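Local coordinates for Slr0280 protein (Synechocystis sp., PDB 5H3K) that is of unknown function but belongs to the phosphodiester glycosidase (NAGPA) family and may therefore hydrolyse a phosphodiester-linked sugar, at residues A[126-129]-A[130-134]; A[252-255]-A[256-259]; A[554-557]-A[558-562]; A[591-595]-A[596-600]. All coordinates share one frame; numbering follows the deposited sequence.

In the fold
From the N terminus, contact 1 comes first, in the loop that leaves strand 122-126 for strand 138-140. Contact 2 closes the hairpin between strands 247-253 and 258-264, which lie at one side of a four-stranded antiparallel sheet. These two sit on the same side of the chain's centre, with centres about 18 Å apart. Contact 3 starts helix 558-567, and contact 4 turns the chain between strands 589-590 and 600-609. Both lie in the phosphodiester glycosidase region, and their centres are about 19 Å apart. All four are local and follow in series. None nests within or crosses another, and no two touch.

Contact 1: A[126-129]-A[130-134]; sequences DVTS and LLQGF
Asp-126 OD1 takes two bonds from Thr-128, and the turn that follows brings Leu-131 N onto Val-127 O. The first of these features is an Asx turn at the end of strand 122-126. Thr-128 N meets Asp-126 OD1 nearly along the C-O axis, at 3.0 Å. Thr-128 OG1 donates to the same Asp-126 OD1 at 2.7 Å. It comes from the syn side, 28° out of the carboxylate plane. Two donors from one residue thus fix how the carboxylate is rotated. Its other oxygen, OD2, forms a salt bridge with Arg-77 on strand 75-81. Thr-128 OG1 also accepts a bond from Thr-78 N.

Past the Asx turn the backbone makes one turn. Leu-131 N donates to Val-127 O, four residues back, at 3.1 Å, tilted 20° from the carbonyl plane. Ser-129 to Gln-132 form a type I beta turn. Its closing bond is Gln-132 N to Ser-129 O, 3.2 Å long, and the donor stands well above the carbonyl plane. Water 1 bridges the start of the loop. It donates to Asp-126 O and accepts from Leu-130 N.

Val-127 and Leu-131 run side by side and point the same way. Leu-131 also packs on Trp-106 and Met-146, and Leu-130 on Leu-91. Val-127 has CG2 between its backbone N and carbonyl carbon (CG1 at chi1 -61°), and this branch meets Leu-131 CD1 at 3.9 Å.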
ATOM      1  N   ASP A 126     -22.945  -1.696  -9.591  1.00 14.06           N
ATOM      2  CA  ASP A 126     -23.844  -1.377 -10.706  1.00 14.28           C
ATOM      3  C   ASP A 126     -24.591  -0.085 -10.374  1.00 13.05           C
ATOM      4  O   ASP A 126     -25.520  -0.081  -9.556  1.00 14.16           O
ATOM      5  CB  ASP A 126     -24.815  -2.546 -10.938  1.00 13.93           C
ATOM      6  CG  ASP A 126     -25.716  -2.347 -12.156  1.00 21.13           C
ATOM      7  OD1 ASP A 126     -26.039  -1.192 -12.501  1.00 19.90           O
ATOM      8  OD2 ASP A 126     -26.117  -3.363 -12.768  1.00 19.77           O
ATOM      9  N   VAL A 127     -24.171   1.013 -11.001  1.00 12.43           N
ATOM     10  CA  VAL A 127     -24.729   2.332 -10.693  1.00 17.62           C
ATOM     11  C   VAL A 127     -25.778   2.777 -11.716  1.00 20.59           C
ATOM     12  O   VAL A 127     -26.206   3.934 -11.709  1.00 18.20           O
ATOM     13  CB  VAL A 127     -23.621   3.414 -10.595  1.00 17.03           C
ATOM     14  CG1 VAL A 127     -22.638   3.073  -9.471  1.00 14.84           C
ATOM     15  CG2 VAL A 127     -22.900   3.563 -11.928  1.00 14.23           C
ATOM     16  N   THR A 128     -26.192   1.848 -12.579  1.00 20.11           N
ATOM     17  CA  THR A 128     -27.117   2.156 -13.677  1.00 20.02           C
ATOM     18  C   THR A 128     -28.422   2.792 -13.200  1.00 22.52           C
ATOM     19  O   THR A 128     -28.835   3.832 -13.714  1.00 19.99           O
ATOM     20  CB  THR A 128     -27.448   0.899 -14.511  1.00 20.42           C
ATOM     21  OG1 THR A 128     -26.246   0.175 -14.786  1.00 21.23           O
ATOM     22  CG2 THR A 128     -28.102   1.286 -15.830  1.00 22.03           C
ATOM     23  N   SER A 129     -29.065   2.172 -12.215  1.00 22.51           N
ATOM     24  CA  SER A 129     -30.325   2.698 -11.694  1.00 26.08           C
ATOM     25  C   SER A 129     -30.123   3.956 -10.872  1.00 24.07           C
ATOM     26  O   SER A 129     -30.911   4.907 -10.956  1.00 22.90           O
ATOM     27  CB  SER A 129     -31.043   1.645 -10.857  1.00 23.42           C
ATOM     28  OG  SER A 129     -31.587   0.644 -11.697  1.00 36.01           O
ATOM     29  N   LEU A 130     -29.064   3.946 -10.068  1.00 22.84           N
ATOM     30  CA  LEU A 130     -28.723   5.073  -9.212  1.00 18.27           C
ATOM     31  C   LEU A 130     -28.676   6.371 -10.001  1.00 19.21           C
ATOM     32  O   LEU A 130     -29.157   7.406  -9.546  1.00 20.93           O
ATOM     33  CB  LEU A 130     -27.356   4.832  -8.571  1.00 21.38           C
ATOM     34  CG  LEU A 130     -26.868   5.862  -7.557  1.00 19.71           C
ATOM     35  CD1 LEU A 130     -27.786   5.888  -6.351  1.00 24.89           C
ATOM     36  CD2 LEU A 130     -25.448   5.528  -7.135  1.00 20.56           C
ATOM     37  N   LEU A 131     -28.094   6.303 -11.191  1.00 17.53           N
ATOM     38  CA  LEU A 131     -27.813   7.501 -11.981  1.00 20.40           C
ATOM     39  C   LEU A 131     -28.726   7.629 -13.184  1.00 23.51           C
ATOM     40  O   LEU A 131     -28.463   8.428 -14.082  1.00 22.54           O
ATOM     41  CB  LEU A 131     -26.368   7.473 -12.465  1.00 20.01           C
ATOM     42  CG  LEU A 131     -25.330   7.367 -11.351  1.00 17.40           C
ATOM     43  CD1 LEU A 131     -23.934   7.285 -11.940  1.00 17.06           C
ATOM     44  CD2 LEU A 131     -25.478   8.563 -10.420  1.00 16.90           C
ATOM     45  N   GLN A 132     -29.798   6.840 -13.196  1.00 25.86           N
ATOM     46  CA  GLN A 132     -30.682   6.753 -14.359  1.00 33.42           C
ATOM     47  C   GLN A 132     -31.313   8.096 -14.745  1.00 29.70           C
ATOM     48  O   GLN A 132     -31.459   8.405 -15.930  1.00 29.44           O
ATOM     49  CB  GLN A 132     -31.769   5.696 -14.128  1.00 27.09           C
ATOM     50  CG  GLN A 132     -32.135   4.918 -15.385  1.00 39.16           C
ATOM     51  CD  GLN A 132     -32.591   3.498 -15.084  1.00 43.96           C
ATOM     52  OE1 GLN A 132     -33.380   3.268 -14.163  1.00 48.66           O
ATOM     53  NE2 GLN A 132     -32.084   2.533 -15.855  1.00 40.89           N
ATOM     54  N   GLY A 133     -31.669   8.894 -13.742  1.00 25.86           N
ATOM     55  CA  GLY A 133     -32.303  10.174 -13.986  1.00 26.49           C
ATOM     56  C   GLY A 133     -31.457  11.132 -14.800  1.00 28.30           C
ATOM     57  O   GLY A 133     -31.980  12.087 -15.375  1.00 30.40           O
ATOM     58  N   PHE A 134     -30.150  10.881 -14.864  1.00 25.17           N
ATOM     59  CA  PHE A 134     -29.232  11.833 -15.478  1.00 23.33           C
ATOM     60  C   PHE A 134     -28.864  11.504 -16.920  1.00 26.59           C
ATOM     61  O   PHE A 134     -28.027  12.182 -17.527  1.00 28.01           O
ATOM     62  CB  PHE A 134     -27.984  11.995 -14.605  1.00 20.98           C
ATOM     63  CG  PHE A 134     -28.300  12.332 -13.178  1.00 21.54           C
ATOM     64  CD1 PHE A 134     -28.980  13.500 -12.869  1.00 21.33           C
ATOM     65  CD2 PHE A 134     -27.936  11.475 -12.146  1.00 21.05           C
ATOM     66  CE1 PHE A 134     -29.293  13.819 -11.549  1.00 19.55           C
ATOM     67  CE2 PHE A 134     -28.239  11.784 -10.825  1.00 22.54           C
ATOM     68  CZ  PHE A 134     -28.918  12.961 -10.526  1.00 21.95           C
TER
HETATM   69  O   HOH W   1     -27.938   1.093  -9.753  1.00 21.54           O

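Contact 2: A[252-255]-A[256-259]; sequences TLTS and PFRL
Arg-258 folds its side chain back across Leu-253 toward the turn of a beta hairpin. The hairpin joins strands 247-253 and 258-264 of a four-stranded antiparallel sheet. Its turn contains a cis peptide bond between Ser-255 and Pro-256. Leu-253 and Arg-258 are an antiparallel hydrogen-bonded pair, with both side chains on one face of the sheet.

The arginine begins with CB lying 4.2 Å from Leu-253 CB. CG and CD carry the chain on from there. A bend at chi3 (-78°) then swings the guanidinium over the turn. NE donates to Pro-256 O at 2.9 Å, with an N-H...O angle of 166°. CZ is 3.8 Å from Leu-253 CD1. That methyl sits 3.7 Å above the guanidinium plane, over its centre, and NH1 shares this apolar cover. NH2 reaches Thr-254 O at 3.0 Å. Both carbonyl oxygens lie in the guanidinium plane, at its edge. Two backbone carbonyls on the two sides of the cis peptide are therefore held by one flat group, which is kept from rotating.

The backbone pair is sound in both directions. Leu-253 N donates to Arg-258 O, and Arg-258 N donates to Leu-253 O, each at 3.0 Å. On the other face of the sheet Thr-252 CG2 packs against Leu-259 CD1. Thr-252 OG1 is bonded to Phe-107 N, in a neighbouring loop. The ring of Phe-257 packs on Phe-107, Pro-174 and Leu-171. Thr-254 CG2 approaches that ring obliquely, 3.9 Å from Phe-257 CD2.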
ATOM      1  N   THR A 252     -24.383  13.412   2.748  1.00 15.44           N
ATOM      2  CA  THR A 252     -25.443  14.050   1.973  1.00 13.79           C
ATOM      3  C   THR A 252     -26.797  13.951   2.680  1.00 17.43           C
ATOM      4  O   THR A 252     -26.986  13.113   3.566  1.00 15.90           O
ATOM      5  CB  THR A 252     -25.554  13.464   0.555  1.00 17.24           C
ATOM      6  OG1 THR A 252     -25.988  12.099   0.630  1.00 17.50           O
ATOM      7  CG2 THR A 252     -24.211  13.539  -0.165  1.00 14.89           C
ATOM      8  N   LEU A 253     -27.720  14.832   2.296  1.00 18.48           N
ATOM      9  CA  LEU A 253     -29.089  14.830   2.812  1.00 17.29           C
ATOM     10  C   LEU A 253     -30.024  15.218   1.682  1.00 17.11           C
ATOM     11  O   LEU A 253     -29.576  15.710   0.645  1.00 15.74           O
ATOM     12  CB  LEU A 253     -29.240  15.825   3.963  1.00 17.87           C
ATOM     13  CG  LEU A 253     -28.564  15.508   5.300  1.00 20.25           C
ATOM     14  CD1 LEU A 253     -28.745  16.646   6.293  1.00 15.46           C
ATOM     15  CD2 LEU A 253     -29.092  14.204   5.880  1.00 22.09           C
ATOM     16  N   THR A 254     -31.323  14.998   1.881  1.00 18.27           N
ATOM     17  CA  THR A 254     -32.331  15.402   0.900  1.00 17.84           C
ATOM     18  C   THR A 254     -33.374  16.291   1.558  1.00 18.45           C
ATOM     19  O   THR A 254     -33.349  16.487   2.779  1.00 20.84           O
ATOM     20  CB  THR A 254     -33.056  14.193   0.270  1.00 19.33           C
ATOM     21  OG1 THR A 254     -33.557  13.344   1.309  1.00 22.38           O
ATOM     22  CG2 THR A 254     -32.110  13.402  -0.604  1.00 23.60           C
ATOM     23  N   SER A 255     -34.283  16.824   0.743  1.00 19.89           N
ATOM     24  CA  SER A 255     -35.380  17.679   1.225  1.00 19.38           C
ATOM     25  C   SER A 255     -34.945  18.743   2.230  1.00 18.68           C
ATOM     26  O   SER A 255     -35.356  18.699   3.392  1.00 22.09           O
ATOM     27  CB  SER A 255     -36.487  16.816   1.836  1.00 23.25           C
ATOM     28  OG  SER A 255     -36.864  15.791   0.931  1.00 28.63           O
ATOM     29  N   PRO A 256     -34.102  19.699   1.796  1.00 16.53           N
ATOM     30  CA  PRO A 256     -33.585  19.825   0.435  1.00 13.35           C
ATOM     31  C   PRO A 256     -32.244  19.108   0.280  1.00 16.37           C
ATOM     32  O   PRO A 256     -31.611  18.753   1.285  1.00 14.97           O
ATOM     33  CB  PRO A 256     -33.379  21.334   0.306  1.00 15.56           C
ATOM     34  CG  PRO A 256     -32.914  21.729   1.682  1.00 17.88           C
ATOM     35  CD  PRO A 256     -33.628  20.798   2.656  1.00 16.67           C
ATOM     36  N   PHE A 257     -31.830  18.885  -0.965  1.00 12.46           N
ATOM     37  CA  PHE A 257     -30.509  18.318  -1.236  1.00 14.48           C
ATOM     38  C   PHE A 257     -29.448  19.166  -0.524  1.00 15.37           C
ATOM     39  O   PHE A 257     -29.448  20.398  -0.645  1.00 11.81           O
ATOM     40  CB  PHE A 257     -30.219  18.345  -2.732  1.00 11.57           C
ATOM     41  CG  PHE A 257     -31.105  17.445  -3.555  1.00 15.00           C
ATOM     42  CD1 PHE A 257     -31.801  17.952  -4.642  1.00 14.30           C
ATOM     43  CD2 PHE A 257     -31.210  16.090  -3.267  1.00 14.51           C
ATOM     44  CE1 PHE A 257     -32.607  17.136  -5.417  1.00 17.90           C
ATOM     45  CE2 PHE A 257     -32.015  15.260  -4.047  1.00 15.96           C
ATOM     46  CZ  PHE A 257     -32.717  15.785  -5.119  1.00 15.44           C
ATOM     47  N   ARG A 258     -28.550  18.512   0.213  1.00 13.24           N
ATOM     48  CA  ARG A 258     -27.512  19.213   0.955  1.00 10.79           C
ATOM     49  C   ARG A 258     -26.222  18.399   0.993  1.00 13.01           C
ATOM     50  O   ARG A 258     -26.253  17.180   1.180  1.00 13.23           O
ATOM     51  CB  ARG A 258     -27.971  19.460   2.397  1.00 13.58           C
ATOM     52  CG  ARG A 258     -28.963  20.612   2.589  1.00 15.19           C
ATOM     53  CD  ARG A 258     -29.637  20.529   3.949  1.00 16.96           C
ATOM     54  NE  ARG A 258     -30.692  19.515   3.964  1.00 18.56           N
ATOM     55  CZ  ARG A 258     -31.323  19.103   5.057  1.00 19.13           C
ATOM     56  NH1 ARG A 258     -30.997  19.606   6.240  1.00 20.13           N
ATOM     57  NH2 ARG A 258     -32.268  18.175   4.964  1.00 20.73           N
ATOM     58  N   LEU A 259     -25.087  19.066   0.807  1.00 12.82           N
ATOM     59  CA  LEU A 259     -23.812  18.441   1.121  1.00 12.04           C
ATOM     60  C   LEU A 259     -23.423  18.955   2.498  1.00 11.65           C
ATOM     61  O   LEU A 259     -23.323  20.164   2.716  1.00 11.72           O
ATOM     62  CB  LEU A 259     -22.733  18.789   0.086  1.00 11.83           C
ATOM     63  CG  LEU A 259     -21.438  17.972   0.205  1.00 12.59           C
ATOM     64  CD1 LEU A 259     -21.678  16.517  -0.182  1.00 11.41           C
ATOM     65  CD2 LEU A 259     -20.306  18.564  -0.626  1.00 11.36           C
TER

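Contact 3: A[554-557]-A[558-562]; sequences AGAS and LGEFA
The extended backbone of residues 554-557 turns into helix 558-567 at Ser-557, whose O accepts the first helical bond from Phe-561 N at 2.9 Å. The serine side chain turns back over the same helix end. With chi1 at 68° its OG folds toward the first turn and comes in front of Glu-560 N. That N-H points almost straight at OG, over 3.1 Å. The extended chain of Glu-560 in turn brings its carboxylate to the serine. Its OE1 accepts from Ser-557 N at 2.9 Å, with an N-H...O angle of 175°, from the anti side of the carboxylate. These two reciprocal bonds make a capping box, with Ser-557 as N-cap. Each side chain takes up an amide hydrogen that the first turn of a helix cannot pair within itself. OE1 also forms a salt bridge with Arg-550. Arg-550 binds Ala-554 O and Gly-555 O as well, tying the loop to the cap. Beside the box, Ala-556 CB packs on Phe-561 CB at 4.2 Å. The Phe-561 side chain continues to Val-545 and Ala-533 of the sheet.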
ATOM      1  N   ALA A 554      -0.787  12.495  18.733  1.00  7.64           N
ATOM      2  CA  ALA A 554       0.181  12.055  17.732  1.00 10.25           C
ATOM      3  C   ALA A 554      -0.067  10.626  17.235  1.00  6.77           C
ATOM      4  O   ALA A 554      -0.977   9.924  17.710  1.00  8.35           O
ATOM      5  CB  ALA A 554       1.593  12.192  18.278  1.00  9.63           C
ATOM      6  N   GLY A 555       0.750  10.201  16.271  1.00  8.15           N
ATOM      7  CA  GLY A 555       0.726   8.822  15.801  1.00  6.24           C
ATOM      8  C   GLY A 555       1.277   7.912  16.888  1.00  7.27           C
ATOM      9  O   GLY A 555       1.766   8.385  17.916  1.00  8.64           O
ATOM     10  N   ALA A 556       1.193   6.604  16.675  1.00  6.09           N
ATOM     11  CA  ALA A 556       1.584   5.644  17.705  1.00  9.09           C
ATOM     12  C   ALA A 556       3.093   5.505  17.818  1.00  7.30           C
ATOM     13  O   ALA A 556       3.801   5.607  16.824  1.00  5.32           O
ATOM     14  CB  ALA A 556       0.958   4.274  17.424  1.00  6.42           C
ATOM     15  N   SER A 557       3.581   5.270  19.038  1.00  5.68           N
ATOM     16  CA  SER A 557       4.928   4.766  19.250  1.00  6.02           C
ATOM     17  C   SER A 557       4.927   3.292  18.874  1.00  6.89           C
ATOM     18  O   SER A 557       3.864   2.718  18.641  1.00  6.23           O
ATOM     19  CB  SER A 557       5.341   4.910  20.718  1.00  8.05           C
ATOM     20  OG  SER A 557       4.569   4.045  21.540  1.00  7.94           O
ATOM     21  N   LEU A 558       6.104   2.673  18.807  1.00  7.32           N
ATOM     22  CA  LEU A 558       6.172   1.235  18.502  1.00  7.60           C
ATOM     23  C   LEU A 558       5.427   0.386  19.546  1.00  6.30           C
ATOM     24  O   LEU A 558       4.728  -0.573  19.197  1.00  6.13           O
ATOM     25  CB  LEU A 558       7.627   0.759  18.365  1.00  7.48           C
ATOM     26  CG  LEU A 558       8.443   1.300  17.187  1.00 10.06           C
ATOM     27  CD1 LEU A 558       9.921   0.960  17.403  1.00 11.17           C
ATOM     28  CD2 LEU A 558       7.935   0.728  15.867  1.00  9.17           C
ATOM     29  N   GLY A 559       5.575   0.728  20.824  1.00  8.10           N
ATOM     30  CA  GLY A 559       4.881   0.004  21.876  1.00  9.16           C
ATOM     31  C   GLY A 559       3.371   0.142  21.799  1.00  7.73           C
ATOM     32  O   GLY A 559       2.626  -0.831  22.000  1.00  8.32           O
ATOM     33  N   GLU A 560       2.917   1.365  21.531  1.00  7.58           N
ATOM     34  CA  GLU A 560       1.495   1.630  21.332  1.00  8.69           C
ATOM     35  C   GLU A 560       0.940   0.865  20.140  1.00  7.11           C
ATOM     36  O   GLU A 560      -0.159   0.314  20.213  1.00  6.66           O
ATOM     37  CB  GLU A 560       1.241   3.132  21.185  1.00  8.43           C
ATOM     38  CG  GLU A 560       1.401   3.877  22.515  1.00  9.25           C
ATOM     39  CD  GLU A 560       1.441   5.393  22.368  1.00 14.74           C
ATOM     40  OE1 GLU A 560       1.805   5.884  21.270  1.00 10.82           O
ATOM     41  OE2 GLU A 560       1.128   6.096  23.368  1.00 13.24           O
ATOM     42  N   PHE A 561       1.699   0.829  19.045  1.00  6.02           N
ATOM     43  CA  PHE A 561       1.256   0.113  17.859  1.00  4.46           C
ATOM     44  C   PHE A 561       1.126  -1.385  18.158  1.00  5.99           C
ATOM     45  O   PHE A 561       0.169  -2.017  17.726  1.00  5.78           O
ATOM     46  CB  PHE A 561       2.203   0.375  16.676  1.00  3.75           C
ATOM     47  CG  PHE A 561       1.663  -0.090  15.340  1.00  5.12           C
ATOM     48  CD1 PHE A 561       0.337   0.145  14.986  1.00  5.01           C
ATOM     49  CD2 PHE A 561       2.494  -0.743  14.433  1.00  4.07           C
ATOM     50  CE1 PHE A 561      -0.173  -0.284  13.748  1.00  6.43           C
ATOM     51  CE2 PHE A 561       2.008  -1.161  13.196  1.00  3.00           C
ATOM     52  CZ  PHE A 561       0.672  -0.940  12.850  1.00  4.27           C
ATOM     53  N   ALA A 562       2.071  -1.942  18.920  1.00  5.13           N
ATOM     54  CA  ALA A 562       1.969  -3.338  19.363  1.00  6.42           C
ATOM     55  C   ALA A 562       0.692  -3.582  20.169  1.00  8.08           C
ATOM     56  O   ALA A 562       0.021  -4.604  19.998  1.00  7.93           O
ATOM     57  CB  ALA A 562       3.191  -3.736  20.161  1.00  6.62           C
TER

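Contact 4: A[591-595]-A[596-600]; sequences LDRSP and VTAAR
This is a local polar contact at the surface, in the loop from strand 589-590 to strand 600-609, where Arg-593 and Ser-594 both bond to Thr-597. The hydroxyl of Thr-597 sits at its centre. OG1 donates to Ser-594 O at 2.8 Å, in the carbonyl plane and on a lone pair. Thr-597 N donates to the same oxygen at 2.9 Å, but from above that plane. Ser-594 O is thus gripped twice by one residue. Thr-597 can do this because a chi1 of 68° turns OG1 toward Ser-594 O. The chain here makes a short 3-10 turn. Its next bond runs from Ala-598 N to Pro-595 O, at 3.1 Å. Arg-593, just before the turn, crosses it with its side chain. Its NE donates to Thr-597 OG1 at 2.9 Å, and one guanidinium face lies against Thr-597 O. NH1 is bonded to the carbonyls of Thr-582 and Gly-579, so the arginine joins this turn to the 579-582 loop. Ser-594 OG accepts from Gln-181 N, on strand 177-182 of a different sheet. Water 2 accepts from Ser-594 N at 3.0 Å and donates weakly to Thr-597 OG1.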
ATOM      1  N   LEU A 591      -7.234   3.764   1.130  1.00  6.63           N
ATOM      2  CA  LEU A 591      -8.312   3.730   2.118  1.00  6.58           C
ATOM      3  C   LEU A 591      -8.038   4.634   3.306  1.00  9.90           C
ATOM      4  O   LEU A 591      -8.966   5.147   3.930  1.00 12.71           O
ATOM      5  CB  LEU A 591      -8.496   2.304   2.654  1.00  7.42           C
ATOM      6  CG  LEU A 591      -8.975   1.206   1.702  1.00  6.28           C
ATOM      7  CD1 LEU A 591      -9.230  -0.074   2.488  1.00  7.48           C
ATOM      8  CD2 LEU A 591     -10.238   1.668   0.993  1.00  8.43           C
ATOM      9  N   ASP A 592      -6.761   4.824   3.617  1.00  6.42           N
ATOM     10  CA  ASP A 592      -6.348   5.310   4.934  1.00  6.77           C
ATOM     11  C   ASP A 592      -5.911   6.767   4.987  1.00  8.64           C
ATOM     12  O   ASP A 592      -5.830   7.345   6.075  1.00  7.63           O
ATOM     13  CB  ASP A 592      -5.179   4.460   5.434  1.00  7.03           C
ATOM     14  CG  ASP A 592      -3.951   4.579   4.531  1.00  7.23           C
ATOM     15  OD1 ASP A 592      -4.064   4.277   3.317  1.00  6.63           O
ATOM     16  OD2 ASP A 592      -2.875   4.982   5.028  1.00  5.33           O
ATOM     17  N   ARG A 593      -5.577   7.350   3.834  1.00  6.31           N
ATOM     18  CA  ARG A 593      -5.117   8.736   3.787  1.00  6.44           C
ATOM     19  C   ARG A 593      -5.326   9.279   2.393  1.00  7.15           C
ATOM     20  O   ARG A 593      -5.561   8.513   1.453  1.00  4.61           O
ATOM     21  CB  ARG A 593      -3.622   8.826   4.157  1.00  7.32           C
ATOM     22  CG  ARG A 593      -2.668   8.295   3.070  1.00  6.86           C
ATOM     23  CD  ARG A 593      -1.273   7.989   3.620  1.00  4.82           C
ATOM     24  NE  ARG A 593      -0.703   9.144   4.305  1.00  6.76           N
ATOM     25  CZ  ARG A 593       0.349   9.120   5.123  1.00  7.16           C
ATOM     26  NH1 ARG A 593       1.002   7.995   5.350  1.00  4.84           N
ATOM     27  NH2 ARG A 593       0.756  10.247   5.710  1.00  6.67           N
ATOM     28  N   SER A 594      -5.235  10.599   2.246  1.00  5.91           N
ATOM     29  CA  SER A 594      -5.323  11.194   0.912  1.00  7.94           C
ATOM     30  C   SER A 594      -4.072  10.898   0.107  1.00  6.51           C
ATOM     31  O   SER A 594      -2.958  10.954   0.642  1.00  7.05           O
ATOM     32  CB  SER A 594      -5.516  12.708   1.000  1.00  7.17           C
ATOM     33  OG  SER A 594      -6.815  13.000   1.472  1.00  7.82           O
ATOM     34  N   PRO A 595      -4.240  10.582  -1.189  1.00  9.09           N
ATOM     35  CA  PRO A 595      -3.097  10.247  -2.050  1.00  8.25           C
ATOM     36  C   PRO A 595      -1.981  11.282  -2.005  1.00 10.16           C
ATOM     37  O   PRO A 595      -0.826  10.880  -2.046  1.00  9.22           O
ATOM     38  CB  PRO A 595      -3.721  10.189  -3.448  1.00 10.54           C
ATOM     39  CG  PRO A 595      -5.131   9.701  -3.178  1.00 11.85           C
ATOM     40  CD  PRO A 595      -5.526  10.425  -1.894  1.00 10.01           C
ATOM     41  N   VAL A 596      -2.297  12.575  -1.888  1.00  8.76           N
ATOM     42  CA  VAL A 596      -1.231  13.594  -1.842  1.00  8.42           C
ATOM     43  C   VAL A 596      -0.285  13.476  -0.640  1.00  9.21           C
ATOM     44  O   VAL A 596       0.842  13.960  -0.697  1.00 10.96           O
ATOM     45  CB  VAL A 596      -1.774  15.056  -1.904  1.00 10.73           C
ATOM     46  CG1 VAL A 596      -2.519  15.289  -3.208  1.00 22.22           C
ATOM     47  CG2 VAL A 596      -2.655  15.363  -0.686  1.00 13.69           C
ATOM     48  N   THR A 597      -0.740  12.840   0.440  1.00  5.75           N
ATOM     49  CA  THR A 597       0.080  12.681   1.646  1.00  6.50           C
ATOM     50  C   THR A 597       0.910  11.391   1.668  1.00  7.41           C
ATOM     51  O   THR A 597       1.687  11.171   2.599  1.00  8.92           O
ATOM     52  CB  THR A 597      -0.779  12.717   2.940  1.00  7.85           C
ATOM     53  OG1 THR A 597      -1.621  11.558   3.002  1.00  6.23           O
ATOM     54  CG2 THR A 597      -1.642  13.976   2.980  1.00  9.10           C
ATOM     55  N   ALA A 598       0.738  10.539   0.663  1.00  4.44           N
ATOM     56  CA  ALA A 598       1.419   9.243   0.664  1.00  5.61           C
ATOM     57  C   ALA A 598       2.730   9.363  -0.103  1.00  7.59           C
ATOM     58  O   ALA A 598       2.766   9.934  -1.185  1.00 10.37           O
ATOM     59  CB  ALA A 598       0.533   8.177   0.047  1.00  7.32           C
ATOM     60  N   ALA A 599       3.809   8.833   0.454  1.00  5.33           N
ATOM     61  CA  ALA A 599       5.128   8.984  -0.166  1.00  7.65           C
ATOM     62  C   ALA A 599       5.347   7.891  -1.198  1.00  5.44           C
ATOM     63  O   ALA A 599       4.674   6.867  -1.160  1.00  5.80           O
ATOM     64  CB  ALA A 599       6.227   8.924   0.888  1.00  9.87           C
ATOM     65  N   ARG A 600       6.294   8.092  -2.112  1.00  6.43           N
ATOM     66  CA  ARG A 600       6.704   6.986  -2.974  1.00  5.45           C
ATOM     67  C   ARG A 600       7.371   5.948  -2.102  1.00  5.71           C
ATOM     68  O   ARG A 600       8.092   6.299  -1.165  1.00  6.23           O
ATOM     69  CB  ARG A 600       7.705   7.451  -4.033  1.00  7.78           C
ATOM     70  CG  ARG A 600       7.174   8.569  -4.891  1.00 10.63           C
ATOM     71  CD  ARG A 600       8.144   8.912  -6.010  1.00 14.73           C
ATOM     72  NE  ARG A 600       7.428   9.597  -7.079  1.00 31.59           N
ATOM     73  CZ  ARG A 600       7.996  10.078  -8.178  1.00 39.85           C
ATOM     74  NH1 ARG A 600       9.304   9.957  -8.354  1.00 30.32           N
ATOM     75  NH2 ARG A 600       7.254  10.682  -9.099  1.00 47.27           N
TER
HETATM   76  O   HOH W   2      -4.619  12.653   4.290  1.00 12.56           O